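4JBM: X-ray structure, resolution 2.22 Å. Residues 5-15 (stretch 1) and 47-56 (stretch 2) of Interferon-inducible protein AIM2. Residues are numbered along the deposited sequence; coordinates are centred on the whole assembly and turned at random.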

# COMPACT_ATOMS: atom_id res chain seq x y z
N VAL A 5 11.13 -17.67 3.33
CA VAL A 5 11.73 -17.31 2.06
C VAL A 5 10.66 -16.70 1.17
O VAL A 5 9.62 -17.31 0.95
CB VAL A 5 12.33 -18.53 1.35
CG1 VAL A 5 12.93 -18.11 0.01
CG2 VAL A 5 13.37 -19.19 2.22
N VAL A 6 10.90 -15.48 0.71
CA VAL A 6 9.97 -14.78 -0.16
C VAL A 6 10.69 -14.21 -1.37
O VAL A 6 11.91 -14.02 -1.36
CB VAL A 6 9.23 -13.64 0.58
CG1 VAL A 6 8.35 -14.19 1.69
CG2 VAL A 6 10.23 -12.67 1.14
N THR A 7 9.93 -13.97 -2.43
CA THR A 7 10.42 -13.33 -3.63
C THR A 7 9.90 -11.90 -3.62
O THR A 7 8.70 -11.68 -3.44
CB THR A 7 9.89 -14.07 -4.88
OG1 THR A 7 10.27 -15.45 -4.82
CG2 THR A 7 10.43 -13.44 -6.16
N VAL A 8 10.78 -10.92 -3.82
CA VAL A 8 10.33 -9.52 -3.81
C VAL A 8 9.71 -9.14 -5.16
O VAL A 8 10.32 -9.34 -6.21
CB VAL A 8 11.46 -8.54 -3.43
CG1 VAL A 8 10.92 -7.11 -3.40
CG2 VAL A 8 12.04 -8.91 -2.09
N LEU A 9 8.50 -8.59 -5.10
CA LEU A 9 7.71 -8.23 -6.27
C LEU A 9 7.70 -6.73 -6.54
O LEU A 9 7.70 -6.31 -7.70
CB LEU A 9 6.26 -8.70 -6.08
CG LEU A 9 5.84 -10.08 -6.59
CD1 LEU A 9 6.91 -11.11 -6.39
CD2 LEU A 9 4.57 -10.50 -5.88
N LYS A 10 7.68 -5.93 -5.48
CA LYS A 10 7.66 -4.47 -5.59
C LYS A 10 8.26 -3.85 -4.33
O LYS A 10 8.12 -4.42 -3.25
CB LYS A 10 6.23 -3.98 -5.79
CG LYS A 10 6.06 -2.49 -6.07
CD LYS A 10 4.58 -2.07 -5.99
CE LYS A 10 4.36 -0.63 -6.42
NZ LYS A 10 4.87 0.32 -5.40
N ALA A 11 8.92 -2.71 -4.47
CA ALA A 11 9.45 -1.97 -3.32
C ALA A 11 9.68 -0.51 -3.69
O ALA A 11 10.38 -0.22 -4.67
CB ALA A 11 10.74 -2.61 -2.81
N ILE A 12 9.09 0.41 -2.93
CA ILE A 12 9.32 1.83 -3.14
C ILE A 12 10.57 2.31 -2.40
O ILE A 12 10.97 1.71 -1.40
CB ILE A 12 8.11 2.68 -2.70
CG1 ILE A 12 7.98 2.69 -1.18
CG2 ILE A 12 6.84 2.18 -3.37
CD1 ILE A 12 6.78 3.46 -0.66
N ASN A 13 11.18 3.39 -2.89
CA ASN A 13 12.30 3.99 -2.18
C ASN A 13 11.83 4.63 -0.87
O ASN A 13 10.75 5.22 -0.82
CB ASN A 13 13.02 5.02 -3.06
CG ASN A 13 13.86 4.38 -4.15
OD1 ASN A 13 14.89 3.76 -3.87
ND2 ASN A 13 13.43 4.55 -5.39
N PRO A 14 12.65 4.51 0.18
CA PRO A 14 12.28 4.98 1.52
C PRO A 14 11.95 6.47 1.57
O PRO A 14 12.53 7.28 0.85
CB PRO A 14 13.54 4.69 2.35
CG PRO A 14 14.22 3.57 1.63
CD PRO A 14 13.97 3.85 0.17
N PHE A 15 10.99 6.81 2.42
CA PHE A 15 10.56 8.18 2.61
C PHE A 15 10.43 8.39 4.10
O PHE A 15 10.21 7.43 4.84
CB PHE A 15 9.21 8.42 1.93
CG PHE A 15 8.08 7.58 2.48
CD1 PHE A 15 7.95 6.25 2.10
CD2 PHE A 15 7.16 8.11 3.37
CE1 PHE A 15 6.92 5.46 2.60
CE2 PHE A 15 6.11 7.33 3.87
CZ PHE A 15 6.00 6.00 3.48
N PHE A 47 17.47 -1.87 5.14
CA PHE A 47 17.11 -3.11 4.48
C PHE A 47 16.78 -2.95 3.00
O PHE A 47 16.51 -3.92 2.32
CB PHE A 47 15.93 -3.75 5.21
CG PHE A 47 16.31 -4.56 6.41
CD1 PHE A 47 17.55 -5.14 6.51
CD2 PHE A 47 15.41 -4.76 7.43
CE1 PHE A 47 17.89 -5.89 7.61
CE2 PHE A 47 15.74 -5.51 8.53
CZ PHE A 47 16.99 -6.07 8.62
N LYS A 48 16.73 -1.73 2.51
CA LYS A 48 16.27 -1.46 1.16
C LYS A 48 17.11 -2.14 0.10
O LYS A 48 16.60 -2.56 -0.91
CB LYS A 48 16.23 0.04 0.87
CG LYS A 48 15.78 0.38 -0.53
CD LYS A 48 14.30 0.09 -0.70
CE LYS A 48 13.89 0.10 -2.16
NZ LYS A 48 14.84 -0.62 -3.05
N ASP A 49 18.41 -2.20 0.33
CA ASP A 49 19.35 -2.78 -0.64
C ASP A 49 19.10 -4.27 -0.90
O ASP A 49 19.64 -4.85 -1.85
CB ASP A 49 20.80 -2.57 -0.17
CG ASP A 49 21.07 -3.17 1.21
OD1 ASP A 49 20.14 -3.18 2.05
OD2 ASP A 49 22.21 -3.63 1.45
N LYS A 50 18.27 -4.88 -0.06
CA LYS A 50 17.98 -6.31 -0.15
C LYS A 50 16.60 -6.52 -0.78
O LYS A 50 16.27 -7.62 -1.21
CB LYS A 50 18.05 -6.94 1.24
CG LYS A 50 19.42 -6.78 1.91
CD LYS A 50 19.39 -7.22 3.37
CE LYS A 50 20.80 -7.29 3.95
NZ LYS A 50 21.54 -8.45 3.42
N PHE A 51 15.81 -5.45 -0.79
CA PHE A 51 14.46 -5.48 -1.34
C PHE A 51 14.39 -4.95 -2.77
O PHE A 51 13.91 -3.83 -3.02
CB PHE A 51 13.54 -4.67 -0.43
CG PHE A 51 13.03 -5.42 0.77
CD1 PHE A 51 13.81 -5.52 1.93
CD2 PHE A 51 11.78 -6.02 0.76
CE1 PHE A 51 13.33 -6.21 3.05
CE2 PHE A 51 11.30 -6.71 1.87
CZ PHE A 51 12.08 -6.80 3.01
N ILE A 52 14.85 -5.75 -3.72
CA ILE A 52 14.75 -5.40 -5.12
C ILE A 52 13.96 -6.49 -5.85
O ILE A 52 14.15 -7.67 -5.59
CB ILE A 52 16.17 -5.18 -5.73
CG1 ILE A 52 16.72 -3.83 -5.26
CG2 ILE A 52 16.15 -5.23 -7.24
CD1 ILE A 52 17.85 -3.94 -4.27
N PRO A 53 13.05 -6.08 -6.76
CA PRO A 53 12.15 -7.04 -7.41
C PRO A 53 12.91 -8.22 -8.01
O PRO A 53 14.02 -8.03 -8.50
CB PRO A 53 11.48 -6.20 -8.51
CG PRO A 53 11.42 -4.83 -7.90
CD PRO A 53 12.73 -4.69 -7.15
N LYS A 54 12.33 -9.41 -7.89
CA LYS A 54 12.89 -10.66 -8.43
C LYS A 54 13.99 -11.30 -7.59
O LYS A 54 14.40 -12.43 -7.86
CB LYS A 54 13.30 -10.52 -9.90
CG LYS A 54 12.16 -10.11 -10.80
CD LYS A 54 12.52 -10.27 -12.27
CE LYS A 54 11.36 -9.88 -13.16
NZ LYS A 54 11.45 -10.55 -14.49
N ARG A 55 14.48 -10.58 -6.58
CA ARG A 55 15.49 -11.16 -5.69
C ARG A 55 14.77 -12.06 -4.68
O ARG A 55 13.61 -11.84 -4.36
CB ARG A 55 16.30 -10.07 -4.97
CG ARG A 55 17.42 -9.44 -5.80
CD ARG A 55 18.68 -10.30 -5.80
NE ARG A 55 19.65 -9.89 -6.81
CZ ARG A 55 19.70 -10.37 -8.05
NH1 ARG A 55 18.83 -11.30 -8.44
NH2 ARG A 55 20.62 -9.93 -8.90
N THR A 56 15.48 -13.07 -4.18
CA THR A 56 14.90 -13.96 -3.18
C THR A 56 15.55 -13.69 -1.84
O THR A 56 16.77 -13.67 -1.73
CB THR A 56 15.06 -15.45 -3.55
OG1 THR A 56 16.44 -15.75 -3.78
CG2 THR A 56 14.25 -15.77 -4.80

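A single residue, Val8, ties the strand that runs through residues 5–11 to a turn: both hydrogen bonds between the stretches use its backbone. Val8 N donates to Arg55 O (3.0 Å, nearly linear), and Val8 O accepts from Lys54 N at a notably short 2.6 Å. The type II turn from Ile52 to Arg55, closed by Arg55 N to Ile52 O (3.1 Å), presents this donor and acceptor on adjacent residues. The same carbonyl, Val8 O, also lies 3.2 Å from Pro53 CA in a CA-H...O contact.

Beyond the turn, the chain runs antiparallel to the strand. Thr7 and Thr56 form a non-hydrogen-bonded pair, their CA atoms 4.5 Å apart and their side chains on the same face of the sheet, where Thr7 OG1 approaches Thr56 CG2 at 4.0 Å. Thr56 CA adds a CA-H...O contact to Val6 O (3.5 Å).

Toward the other end, contact passes to side chains. Val8 points toward the second stretch, and two apolar contacts form on Phe51: Val8 CG2 meets Phe51 CD2 obliquely at 4.1 Å, and Ala11 CB sits 4.2 Å from Phe51 CB. Ala11 CB against Phe51 O (3.4 Å) is plain van der Waals packing. Lys48 lays its methylenes along the end of stretch 1, CD against Pro14 CD (3.9 Å) and CE 3.4 Å from Ile12 O, while Lys48 NZ stays with Phe51 O in a weak hydrogen bond (3.3 Å).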